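Local atomic coordinates of 433aa long hypothetical phosphoribosylglycinamide formyl transferase (Pyrococcus horikoshii, PDB entry 2DWC), a protein that is of uncharacterised function but belongs to the ATP-grasp family and binds adenosine-5'-diphosphate. Residues 44-49 with 62-67; 215-220 with 274-279; 343-348 with 387-392; 229-234 with 337-342. All blocks are in the same frame, centred on the assembly; numbering follows the deposited sequence.

Interaction 1 of 4, residues 44-49 with 62-67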
loop_
_atom_site.group_PDB
_atom_site.type_symbol
_atom_site.label_atom_id
_atom_site.label_comp_id
_atom_site.label_asym_id
_atom_site.label_seq_id
_atom_site.Cartn_x
_atom_site.Cartn_y
_atom_site.Cartn_z
ATOM N N GLU B 44 -9.271 12.788 -0.992
ATOM C CA GLU B 44 -8.624 13.603 -2.012
ATOM C C GLU B 44 -7.301 14.137 -1.474
ATOM O O GLU B 44 -7.231 14.612 -0.349
ATOM C CB GLU B 44 -9.565 14.754 -2.395
ATOM C CG GLU B 44 -9.109 15.507 -3.686
ATOM C CD GLU B 44 -10.249 16.266 -4.371
ATOM O OE1 GLU B 44 -9.995 17.395 -4.850
ATOM O OE2 GLU B 44 -11.385 15.729 -4.459
ATOM N N VAL B 45 -6.259 14.116 -2.305
ATOM C CA VAL B 45 -4.919 14.550 -1.873
ATOM C C VAL B 45 -4.337 15.658 -2.734
ATOM O O VAL B 45 -4.300 15.524 -3.958
ATOM C CB VAL B 45 -3.894 13.375 -1.989
ATOM C CG1 VAL B 45 -2.508 13.805 -1.463
ATOM C CG2 VAL B 45 -4.394 12.192 -1.163
ATOM N N VAL B 46 -3.879 16.729 -2.091
ATOM C CA VAL B 46 -3.220 17.801 -2.822
ATOM C C VAL B 46 -1.818 17.821 -2.188
ATOM O O VAL B 46 -1.683 17.881 -0.966
ATOM C CB VAL B 46 -3.924 19.120 -2.617
ATOM C CG1 VAL B 46 -3.144 20.228 -3.314
ATOM C CG2 VAL B 46 -5.288 19.028 -3.215
ATOM N N ALA B 47 -0.796 17.739 -3.044
ATOM C CA ALA B 47 0.593 17.661 -2.577
ATOM C C ALA B 47 1.367 18.895 -2.980
ATOM O O ALA B 47 1.350 19.275 -4.150
ATOM C CB ALA B 47 1.241 16.402 -3.228
ATOM N N VAL B 48 2.096 19.459 -2.031
ATOM C CA VAL B 48 2.881 20.674 -2.275
ATOM C C VAL B 48 4.355 20.438 -1.991
ATOM O O VAL B 48 4.723 19.726 -1.042
ATOM C CB VAL B 48 2.394 21.807 -1.302
ATOM C CG1 VAL B 48 3.094 23.180 -1.603
ATOM C CG2 VAL B 48 0.853 21.949 -1.432
ATOM N N ASP B 49 5.214 21.019 -2.820
ATOM C CA ASP B 49 6.638 20.969 -2.531
ATOM C C ASP B 49 7.357 22.016 -3.385
ATOM O O ASP B 49 6.710 22.753 -4.131
ATOM C CB ASP B 49 7.246 19.568 -2.734
ATOM C CG ASP B 49 8.407 19.297 -1.772
ATOM O OD1 ASP B 49 9.296 20.185 -1.588
ATOM O OD2 ASP B 49 8.485 18.161 -1.229
ATOM N N ARG B 62 -3.753 16.229 -7.176
ATOM C CA ARG B 62 -3.287 17.505 -7.764
ATOM C C ARG B 62 -2.054 17.958 -6.998
ATOM O O ARG B 62 -1.857 17.551 -5.845
ATOM C CB ARG B 62 -4.333 18.628 -7.538
ATOM C CG ARG B 62 -5.419 18.905 -8.545
ATOM C CD ARG B 62 -6.144 20.261 -8.137
ATOM N NE ARG B 62 -6.791 20.301 -6.801
ATOM C CZ ARG B 62 -7.649 19.375 -6.386
ATOM N NH1 ARG B 62 -7.963 18.358 -7.177
ATOM N NH2 ARG B 62 -8.204 19.448 -5.182
ATOM N N SER B 63 -1.276 18.875 -7.580
ATOM C CA SER B 63 -0.084 19.347 -6.846
ATOM C C SER B 63 0.117 20.851 -7.068
ATOM O O SER B 63 -0.443 21.416 -8.015
ATOM C CB SER B 63 1.127 18.534 -7.310
ATOM O OG SER B 63 1.431 18.833 -8.673
ATOM N N TYR B 64 0.887 21.477 -6.174
ATOM C CA TYR B 64 1.274 22.887 -6.301
ATOM C C TYR B 64 2.779 22.896 -6.028
ATOM O O TYR B 64 3.245 22.162 -5.184
ATOM C CB TYR B 64 0.601 23.780 -5.261
ATOM C CG TYR B 64 -0.873 23.985 -5.488
ATOM C CD1 TYR B 64 -1.806 23.058 -5.045
ATOM C CD2 TYR B 64 -1.343 25.167 -6.116
ATOM C CE1 TYR B 64 -3.194 23.279 -5.209
ATOM C CE2 TYR B 64 -2.704 25.404 -6.275
ATOM C CZ TYR B 64 -3.628 24.467 -5.817
ATOM O OH TYR B 64 -4.945 24.781 -5.936
ATOM N N VAL B 65 3.521 23.722 -6.768
ATOM C CA VAL B 65 4.972 23.807 -6.609
ATOM C C VAL B 65 5.336 25.227 -6.264
ATOM O O VAL B 65 4.943 26.178 -6.951
ATOM C CB VAL B 65 5.698 23.410 -7.958
ATOM C CG1 VAL B 65 7.240 23.574 -7.816
ATOM C CG2 VAL B 65 5.360 21.975 -8.355
ATOM N N GLY B 66 6.102 25.400 -5.192
ATOM C CA GLY B 66 6.474 26.744 -4.809
ATOM C C GLY B 66 7.354 26.702 -3.574
ATOM O O GLY B 66 7.635 25.621 -3.050
ATOM N N ASN B 67 7.787 27.888 -3.160
ATOM C CA ASN B 67 8.676 28.092 -2.020
ATOM C C ASN B 67 7.802 27.990 -0.738
ATOM O O ASN B 67 6.981 28.870 -0.449
ATOM C CB ASN B 67 9.283 29.478 -2.153
ATOM C CG ASN B 67 10.108 29.876 -0.941
ATOM O OD1 ASN B 67 10.431 29.048 -0.074
ATOM N ND2 ASN B 67 10.457 31.158 -0.873
#
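E44 and R62 meet through a salt bridge at the start of two parallel strands. Atom NH2 of R62 lies 2.7 Å from OE1 of E44, and the N-H points almost straight at it (164°). OE1 uses its anti lone pair and lies in the guanidinium plane, yet the carboxylate and guanidinium planes are turned 85° apart. The extended E44 chain (CG anti to the backbone N, chi1 -168°) carries the carboxylate out from its strand; the R62 chain bends at chi3, and its end offers NH2 and, in a weak second bond, NH1 to that one oxygen. Next to the charged pair, CG2 of V46 packs 3.5 Å from NH2 of R62. Its other methyl, CG1, comes to the edge of the Y64 ring, 3.6 Å from both CD1 and CE1. Beneath, the backbones alternate bonds, among them Y64 N to A47 O at 3.0 Å. Strand 21-25 pairs with the other edge of strand 44-49, leaving 62-65 outermost in a Rossmann-like sheet. Helix 55-59 forms the crossover and packs M57 against A47 and S63; helix 71-81 covers the V46, V48 and Y64 face, where E81 binds both R62 and the Y64 hydroxyl.

Interaction 2 of 4, residues 215-220 with 274-279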
loop_
_atom_site.group_PDB
_atom_site.type_symbol
_atom_site.label_atom_id
_atom_site.label_comp_id
_atom_site.label_asym_id
_atom_site.label_seq_id
_atom_site.Cartn_x
_atom_site.Cartn_y
_atom_site.Cartn_z
ATOM N N ALA B 215 4.324 7.297 18.993
ATOM C CA ALA B 215 3.061 7.531 19.719
ATOM C C ALA B 215 2.045 8.274 18.829
ATOM O O ALA B 215 2.392 9.230 18.134
ATOM C CB ALA B 215 3.337 8.366 20.971
ATOM N N VAL B 216 0.809 7.810 18.812
ATOM C CA VAL B 216 -0.208 8.506 18.012
ATOM C C VAL B 216 -1.381 8.955 18.858
ATOM O O VAL B 216 -1.977 8.157 19.595
ATOM C CB VAL B 216 -0.691 7.603 16.797
ATOM C CG1 VAL B 216 -1.262 6.249 17.268
ATOM C CG2 VAL B 216 -1.778 8.330 15.983
ATOM N N ARG B 217 -1.697 10.261 18.765
ATOM C CA ARG B 217 -2.833 10.861 19.469
ATOM C C ARG B 217 -4.017 10.813 18.524
ATOM O O ARG B 217 -3.934 11.273 17.401
ATOM C CB ARG B 217 -2.520 12.313 19.839
ATOM C CG ARG B 217 -1.589 12.403 21.101
ATOM C CD ARG B 217 -1.138 13.822 21.434
ATOM N NE ARG B 217 -2.314 14.677 21.578
ATOM C CZ ARG B 217 -2.980 14.852 22.713
ATOM N NH1 ARG B 217 -2.585 14.234 23.830
ATOM N NH2 ARG B 217 -4.020 15.657 22.733
ATOM N N HIS B 218 -5.150 10.303 18.980
ATOM C CA HIS B 218 -6.303 10.175 18.072
ATOM C C HIS B 218 -7.557 10.030 18.935
ATOM O O HIS B 218 -7.452 9.852 20.147
ATOM C CB HIS B 218 -6.118 8.890 17.224
ATOM C CG HIS B 218 -6.061 7.634 18.058
ATOM N ND1 HIS B 218 -7.169 6.855 18.324
ATOM C CD2 HIS B 218 -5.018 7.022 18.668
ATOM C CE1 HIS B 218 -6.805 5.806 19.048
ATOM N NE2 HIS B 218 -5.505 5.884 19.269
ATOM N N PHE B 219 -8.725 10.118 18.299
ATOM C CA PHE B 219 -9.994 9.962 19.015
ATOM C C PHE B 219 -10.287 8.498 19.258
ATOM O O PHE B 219 -9.979 7.627 18.424
ATOM C CB PHE B 219 -11.167 10.503 18.190
ATOM C CG PHE B 219 -11.229 12.013 18.133
ATOM C CD1 PHE B 219 -11.399 12.769 19.305
ATOM C CD2 PHE B 219 -11.044 12.683 16.917
ATOM C CE1 PHE B 219 -11.374 14.168 19.270
ATOM C CE2 PHE B 219 -11.014 14.086 16.871
ATOM C CZ PHE B 219 -11.181 14.832 18.066
ATOM N N ASP B 220 -10.870 8.220 20.418
ATOM C CA ASP B 220 -11.316 6.867 20.715
ATOM C C ASP B 220 -12.777 6.825 20.325
ATOM O O ASP B 220 -13.372 7.830 19.904
ATOM C CB ASP B 220 -11.117 6.496 22.209
ATOM C CG ASP B 220 -11.938 7.366 23.185
ATOM O OD1 ASP B 220 -12.934 8.024 22.798
ATOM O OD2 ASP B 220 -11.584 7.361 24.388
ATOM N N GLY B 274 -2.331 13.142 15.731
ATOM C CA GLY B 274 -1.307 12.728 14.780
ATOM C C GLY B 274 -0.243 11.839 15.396
ATOM O O GLY B 274 -0.216 11.616 16.616
ATOM N N ILE B 275 0.613 11.290 14.555
ATOM C CA ILE B 275 1.699 10.468 15.081
ATOM C C ILE B 275 2.923 11.362 15.351
ATOM O O ILE B 275 3.138 12.377 14.669
ATOM C CB ILE B 275 1.987 9.318 14.112
ATOM C CG1 ILE B 275 2.566 8.138 14.910
ATOM C CG2 ILE B 275 2.882 9.766 13.029
ATOM C CD1 ILE B 275 2.329 6.875 14.222
ATOM N N PHE B 276 3.731 10.964 16.339
ATOM C CA PHE B 276 4.916 11.701 16.736
ATOM C C PHE B 276 6.087 10.728 16.715
ATOM O O PHE B 276 5.917 9.566 17.057
ATOM C CB PHE B 276 4.765 12.207 18.200
ATOM C CG PHE B 276 3.738 13.294 18.380
ATOM C CD1 PHE B 276 2.379 12.998 18.381
ATOM C CD2 PHE B 276 4.131 14.619 18.539
ATOM C CE1 PHE B 276 1.414 14.019 18.535
ATOM C CE2 PHE B 276 3.166 15.657 18.702
ATOM C CZ PHE B 276 1.817 15.340 18.695
ATOM N N GLY B 277 7.262 11.186 16.318
ATOM C CA GLY B 277 8.413 10.300 16.350
ATOM C C GLY B 277 9.225 10.778 17.568
ATOM O O GLY B 277 10.025 11.717 17.483
ATOM N N VAL B 278 8.995 10.152 18.727
ATOM C CA VAL B 278 9.760 10.559 19.915
ATOM C C VAL B 278 11.073 9.789 19.966
ATOM O O VAL B 278 11.077 8.563 20.078
ATOM C CB VAL B 278 8.930 10.282 21.192
ATOM C CG1 VAL B 278 9.679 10.862 22.401
ATOM C CG2 VAL B 278 7.512 10.891 21.037
ATOM N N GLU B 279 12.192 10.518 19.935
ATOM C CA GLU B 279 13.518 9.924 19.894
ATOM C C GLU B 279 14.068 9.768 21.303
ATOM O O GLU B 279 14.031 10.716 22.060
ATOM C CB GLU B 279 14.448 10.824 19.088
ATOM C CG GLU B 279 14.140 10.872 17.575
ATOM C CD GLU B 279 14.179 9.487 16.961
ATOM O OE1 GLU B 279 15.111 8.711 17.295
ATOM O OE2 GLU B 279 13.281 9.176 16.145
#
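In I275, CG1 stands anti to the backbone N (chi1 -152°), and this branch meets CB of V216 at 3.8 Å and also comes to 3.4 Å from the carbonyl O of A215. In F276, CG is anti to the carbonyl carbon (chi1 -70°); the ring presents its edge to the same A215 oxygen. The ring's CE1 touches CD of R217 at 3.9 Å; the two side chains meet at a slant, guanidinium and ring planes 82° apart. V216 and I275 form a non-hydrogen-bonded antiparallel pair, their CA atoms 4.0 Å apart. G274 and R217 exchange a mutual pair of bonds, R217 N to G274 O at 2.9 Å and G274 N to R217 O at 3.0 Å, and F276 N reaches A215 O at 2.8 Å. G274 has a positive phi, at which a CB would be jammed against the preceding carbonyl O. R217 NE is engaged outside the pair, bonded to the carbonyl O of G272. The contact joins strands 209-219 and 274-283, antiparallel neighbours in the mixed sheet of the ATP-grasp region. Three main-chain hydrogen bonds thus carry its polar part, and the side chains that meet across it do so through carbon atoms.

Interaction 3 of 4, residues 343-348 with 387-392; sequences AATHVI and LGIALA
Backbone hydrogen bonds pair A344 with A392 and H346 with A390, each in both directions. A390 N to H346 O is the shortest at 2.8 Å and nearly straight (171°). Beyond them the register slips: I348 O accepts from L387 N at 2.9 Å and from G388 N at 3.3 Å, two consecutive residues opposite one, which is a classic beta bulge. I348 N returns a bond to G388 O, from above the carbonyl plane. T345 CA adds a CA-H...O contact to A390 O at 3.1 Å. Apolar packing falls on both faces. On one, T345 and L391 lie side by side, pointing the same way, with CG2 of T345 3.5 Å from CD2 of L391. On the other, I348 has CG1 anti to the carbonyl carbon (chi1 -65°), and CD1 beyond it reaches I389 C at 3.7 Å. Within its own strand, H346 bonds V347 O through ND1 at 3.0 Å. Both strands lie in the C-terminal PurT family region. Strand 241-247 flanks 343-349 on its other edge, where S245 and Y242 bond the T345 hydroxyl. Strand 371-375 flanks 386-393, helix 397-409 covers the H346, A390 and A392 face, and helix 303-306 packs on A343 and L391.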
loop_
_atom_site.group_PDB
_atom_site.type_symbol
_atom_site.label_atom_id
_atom_site.label_comp_id
_atom_site.label_asym_id
_atom_site.label_seq_id
_atom_site.Cartn_x
_atom_site.Cartn_y
_atom_site.Cartn_z
ATOM N N ALA B 343 10.391 -6.543 11.547
ATOM C CA ALA B 343 10.862 -6.145 10.205
ATOM C C ALA B 343 11.945 -5.110 10.314
ATOM O O ALA B 343 12.256 -4.626 11.394
ATOM C CB ALA B 343 9.655 -5.605 9.339
ATOM N N ALA B 344 12.548 -4.779 9.188
ATOM C CA ALA B 344 13.617 -3.798 9.179
ATOM C C ALA B 344 13.684 -3.137 7.826
ATOM O O ALA B 344 13.159 -3.667 6.840
ATOM C CB ALA B 344 14.975 -4.511 9.431
ATOM N N THR B 345 14.370 -2.001 7.780
ATOM C CA THR B 345 14.592 -1.275 6.526
ATOM C C THR B 345 16.065 -0.930 6.417
ATOM O O THR B 345 16.795 -0.935 7.412
ATOM C CB THR B 345 13.856 0.082 6.464
ATOM O OG1 THR B 345 14.477 0.998 7.385
ATOM C CG2 THR B 345 12.384 -0.072 6.779
ATOM N N HIS B 346 16.520 -0.684 5.194
ATOM C CA HIS B 346 17.857 -0.176 4.974
ATOM C C HIS B 346 17.713 0.802 3.797
ATOM O O HIS B 346 17.065 0.484 2.789
ATOM C CB HIS B 346 18.853 -1.288 4.637
ATOM C CG HIS B 346 20.275 -0.826 4.716
ATOM N ND1 HIS B 346 20.829 0.034 3.786
ATOM C CD2 HIS B 346 21.224 -1.015 5.671
ATOM C CE1 HIS B 346 22.055 0.359 4.167
ATOM N NE2 HIS B 346 22.317 -0.259 5.306
ATOM N N VAL B 347 18.264 2.001 3.941
ATOM C CA VAL B 347 18.150 2.989 2.867
ATOM C C VAL B 347 18.920 2.633 1.612
ATOM O O VAL B 347 19.851 1.819 1.634
ATOM C CB VAL B 347 18.631 4.392 3.361
ATOM C CG1 VAL B 347 17.850 4.775 4.619
ATOM C CG2 VAL B 347 20.149 4.374 3.650
ATOM N N ILE B 348 18.468 3.221 0.498
ATOM C CA ILE B 348 19.121 3.088 -0.806
ATOM C C ILE B 348 19.423 4.552 -1.113
ATOM O O ILE B 348 18.514 5.349 -1.412
ATOM C CB ILE B 348 18.173 2.484 -1.857
ATOM C CG1 ILE B 348 17.816 1.024 -1.453
ATOM C CG2 ILE B 348 18.861 2.487 -3.207
ATOM C CD1 ILE B 348 16.689 0.417 -2.312
ATOM N N LEU B 387 16.934 7.574 -2.267
ATOM C CA LEU B 387 16.107 7.266 -3.442
ATOM C C LEU B 387 15.154 6.107 -3.232
ATOM O O LEU B 387 14.231 5.893 -4.051
ATOM C CB LEU B 387 17.010 6.975 -4.652
ATOM C CG LEU B 387 17.876 8.173 -5.050
ATOM C CD1 LEU B 387 18.581 7.836 -6.400
ATOM C CD2 LEU B 387 16.988 9.442 -5.183
ATOM N N GLY B 388 15.348 5.340 -2.151
ATOM C CA GLY B 388 14.427 4.229 -1.915
ATOM C C GLY B 388 14.792 3.503 -0.643
ATOM O O GLY B 388 15.653 3.980 0.108
ATOM N N ILE B 389 14.133 2.381 -0.377
ATOM C CA ILE B 389 14.482 1.575 0.799
ATOM C C ILE B 389 14.294 0.099 0.496
ATOM O O ILE B 389 13.463 -0.276 -0.332
ATOM C CB ILE B 389 13.572 1.815 2.060
ATOM C CG1 ILE B 389 12.079 1.756 1.653
ATOM C CG2 ILE B 389 13.980 3.087 2.778
ATOM C CD1 ILE B 389 11.161 1.537 2.849
ATOM N N ALA B 390 15.082 -0.738 1.165
ATOM C CA ALA B 390 14.849 -2.169 1.107
ATOM C C ALA B 390 14.050 -2.446 2.408
ATOM O O ALA B 390 14.333 -1.848 3.459
ATOM C CB ALA B 390 16.203 -2.956 1.149
ATOM N N LEU B 391 13.050 -3.331 2.327
ATOM C CA LEU B 391 12.208 -3.707 3.486
ATOM C C LEU B 391 12.335 -5.222 3.613
ATOM O O LEU B 391 12.300 -5.913 2.607
ATOM C CB LEU B 391 10.732 -3.452 3.189
ATOM C CG LEU B 391 10.042 -2.146 3.542
ATOM C CD1 LEU B 391 8.607 -2.183 2.985
ATOM C CD2 LEU B 391 10.010 -1.991 5.058
ATOM N N ALA B 392 12.443 -5.743 4.827
ATOM C CA ALA B 392 12.534 -7.184 4.980
ATOM C C ALA B 392 11.838 -7.559 6.288
ATOM O O ALA B 392 11.864 -6.780 7.243
ATOM C CB ALA B 392 14.004 -7.633 5.033
#

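Interaction 4 of 4, residues 229-234 with 337-342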
loop_
_atom_site.group_PDB
_atom_site.type_symbol
_atom_site.label_atom_id
_atom_site.label_comp_id
_atom_site.label_asym_id
_atom_site.label_seq_id
_atom_site.Cartn_x
_atom_site.Cartn_y
_atom_site.Cartn_z
ATOM N N PHE B 229 0.408 3.372 21.534
ATOM C CA PHE B 229 1.824 3.133 21.387
ATOM C C PHE B 229 2.289 1.912 20.648
ATOM O O PHE B 229 2.105 0.765 21.137
ATOM C CB PHE B 229 2.465 3.072 22.786
ATOM C CG PHE B 229 2.307 4.353 23.570
ATOM C CD1 PHE B 229 1.152 4.585 24.325
ATOM C CD2 PHE B 229 3.269 5.337 23.479
ATOM C CE1 PHE B 229 0.969 5.799 24.979
ATOM C CE2 PHE B 229 3.105 6.565 24.125
ATOM C CZ PHE B 229 1.947 6.794 24.878
ATOM N N PRO B 230 2.901 2.111 19.462
ATOM C CA PRO B 230 3.425 0.968 18.697
ATOM C C PRO B 230 4.684 0.470 19.432
ATOM O O PRO B 230 5.224 1.154 20.330
ATOM C CB PRO B 230 3.855 1.581 17.344
ATOM C CG PRO B 230 2.945 2.787 17.198
ATOM C CD PRO B 230 2.861 3.346 18.649
ATOM N N LYS B 231 5.203 -0.687 19.030
ATOM C CA LYS B 231 6.438 -1.149 19.648
ATOM C C LYS B 231 7.570 -0.173 19.270
ATOM O O LYS B 231 7.585 0.392 18.168
ATOM C CB LYS B 231 6.778 -2.558 19.136
ATOM C CG LYS B 231 5.909 -3.629 19.724
ATOM C CD LYS B 231 6.472 -3.921 21.138
ATOM C CE LYS B 231 5.811 -5.092 21.790
ATOM N NZ LYS B 231 6.563 -5.418 23.057
ATOM N N PRO B 232 8.536 0.057 20.171
ATOM C CA PRO B 232 9.650 0.965 19.871
ATOM C C PRO B 232 10.401 0.522 18.585
ATOM O O PRO B 232 10.524 -0.679 18.299
ATOM C CB PRO B 232 10.563 0.831 21.121
ATOM C CG PRO B 232 9.600 0.504 22.211
ATOM C CD PRO B 232 8.611 -0.463 21.552
ATOM N N VAL B 233 10.913 1.489 17.840
ATOM C CA VAL B 233 11.647 1.215 16.612
ATOM C C VAL B 233 13.115 1.498 16.854
ATOM O O VAL B 233 13.482 2.619 17.193
ATOM C CB VAL B 233 11.112 2.134 15.434
ATOM C CG1 VAL B 233 12.102 2.187 14.263
ATOM C CG2 VAL B 233 9.765 1.600 14.979
ATOM N N GLY B 234 13.973 0.489 16.700
ATOM C CA GLY B 234 15.376 0.786 16.861
ATOM C C GLY B 234 16.001 1.342 15.575
ATOM O O GLY B 234 15.475 1.093 14.476
ATOM N N PHE B 337 -0.328 -0.643 20.273
ATOM C CA PHE B 337 -0.710 -0.989 18.901
ATOM C C PHE B 337 0.120 -2.252 18.577
ATOM O O PHE B 337 1.330 -2.200 18.437
ATOM C CB PHE B 337 -0.361 0.131 17.922
ATOM C CG PHE B 337 -0.970 -0.103 16.567
ATOM C CD1 PHE B 337 -2.311 0.166 16.367
ATOM C CD2 PHE B 337 -0.248 -0.762 15.569
ATOM C CE1 PHE B 337 -2.957 -0.228 15.204
ATOM C CE2 PHE B 337 -0.875 -1.162 14.396
ATOM C CZ PHE B 337 -2.226 -0.904 14.209
ATOM N N PRO B 338 -0.547 -3.386 18.404
ATOM C CA PRO B 338 0.160 -4.642 18.122
ATOM C C PRO B 338 0.905 -4.689 16.796
ATOM O O PRO B 338 0.380 -4.292 15.781
ATOM C CB PRO B 338 -0.965 -5.682 18.167
ATOM C CG PRO B 338 -2.036 -5.033 19.024
ATOM C CD PRO B 338 -2.001 -3.615 18.513
ATOM N N MET B 339 2.123 -5.197 16.834
ATOM C CA MET B 339 2.958 -5.350 15.644
ATOM C C MET B 339 2.514 -6.663 14.945
ATOM O O MET B 339 2.041 -7.588 15.613
ATOM C CB MET B 339 4.406 -5.443 16.138
ATOM C CG MET B 339 5.454 -5.819 15.151
ATOM S SD MET B 339 6.990 -5.700 16.111
ATOM C CE MET B 339 6.948 -7.354 17.081
ATOM N N LEU B 340 2.630 -6.747 13.614
ATOM C CA LEU B 340 2.242 -7.960 12.912
ATOM C C LEU B 340 3.413 -8.945 12.811
ATOM O O LEU B 340 3.253 -10.160 13.054
ATOM C CB LEU B 340 1.712 -7.616 11.508
ATOM C CG LEU B 340 1.354 -8.806 10.612
ATOM C CD1 LEU B 340 0.211 -9.609 11.226
ATOM C CD2 LEU B 340 0.979 -8.309 9.232
ATOM N N ILE B 341 4.597 -8.434 12.482
ATOM C CA ILE B 341 5.798 -9.282 12.324
ATOM C C ILE B 341 7.034 -8.397 12.425
ATOM O O ILE B 341 6.991 -7.227 12.036
ATOM C CB ILE B 341 5.762 -10.018 10.950
ATOM C CG1 ILE B 341 6.950 -10.994 10.809
ATOM C CG2 ILE B 341 5.822 -8.996 9.788
ATOM C CD1 ILE B 341 6.885 -11.847 9.493
ATOM N N PRO B 342 8.122 -8.901 13.030
ATOM C CA PRO B 342 9.323 -8.064 13.119
ATOM C C PRO B 342 9.793 -7.724 11.701
ATOM O O PRO B 342 9.635 -8.538 10.783
ATOM C CB PRO B 342 10.340 -8.975 13.830
ATOM C CG PRO B 342 9.459 -9.802 14.761
ATOM C CD PRO B 342 8.296 -10.152 13.812
HETATM O O HOH W 1 3.652 -1.917 16.987
#
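P230 and F337 approach through ring and stem: CG of the proline lies 4.3 Å from CB of the phenylalanine. The aromatic ring itself turns from this partner, since CG of F337 is anti to the backbone N (chi1 -170°), and it meets the rings of H307 and F311 instead. CD of the following P338 sits 4.1 Å above one ring face, toward the rim. K231 and M339 make a second, similar pairing near the base of their chains, CG of K231 to CB of M339 at 4.3 Å. The lysine end leads away, and its NZ forms a salt bridge with E256. One direct hydrogen bond crosses the contact, from F337 N to F229 O at 2.9 Å; its N-H...O angle is good (160°), though the donor stands 63° out of the carbonyl plane. The next amide, K231 N, is too far from F337 O for a bond at 4.2 Å. A water closes the interval, accepting from K231 N at 2.8 Å and donating to F337 O. One direct bond followed by a water bridge thus joins strand 225-238 of the large mixed sheet of this ATP-grasp protein to the end of strand 334-337, where the chain passes into a loop.

Overall arrangement
From the N terminus, interaction 1 comes first and closes a short beta-alpha-beta loop of 12 residues in the preATP-grasp region; it touches none of the others. Interaction 2 opens at 215-220, and before it closes at 274-279 the chain passes 229-234, the first half of interaction 4, which closes only at 337-342. These two therefore cross, and they touch, the methyl of A215 packing on the ring of F229. Interaction 3 begins at the next residue, 343, and closes at 387-392, in series with the rest. Interactions 2, 3 and 4 all reach one mixed sheet, which links the ATP-grasp region to the C-terminal one. Interactions 1 and 4 lie on opposite sides of the chain's centre.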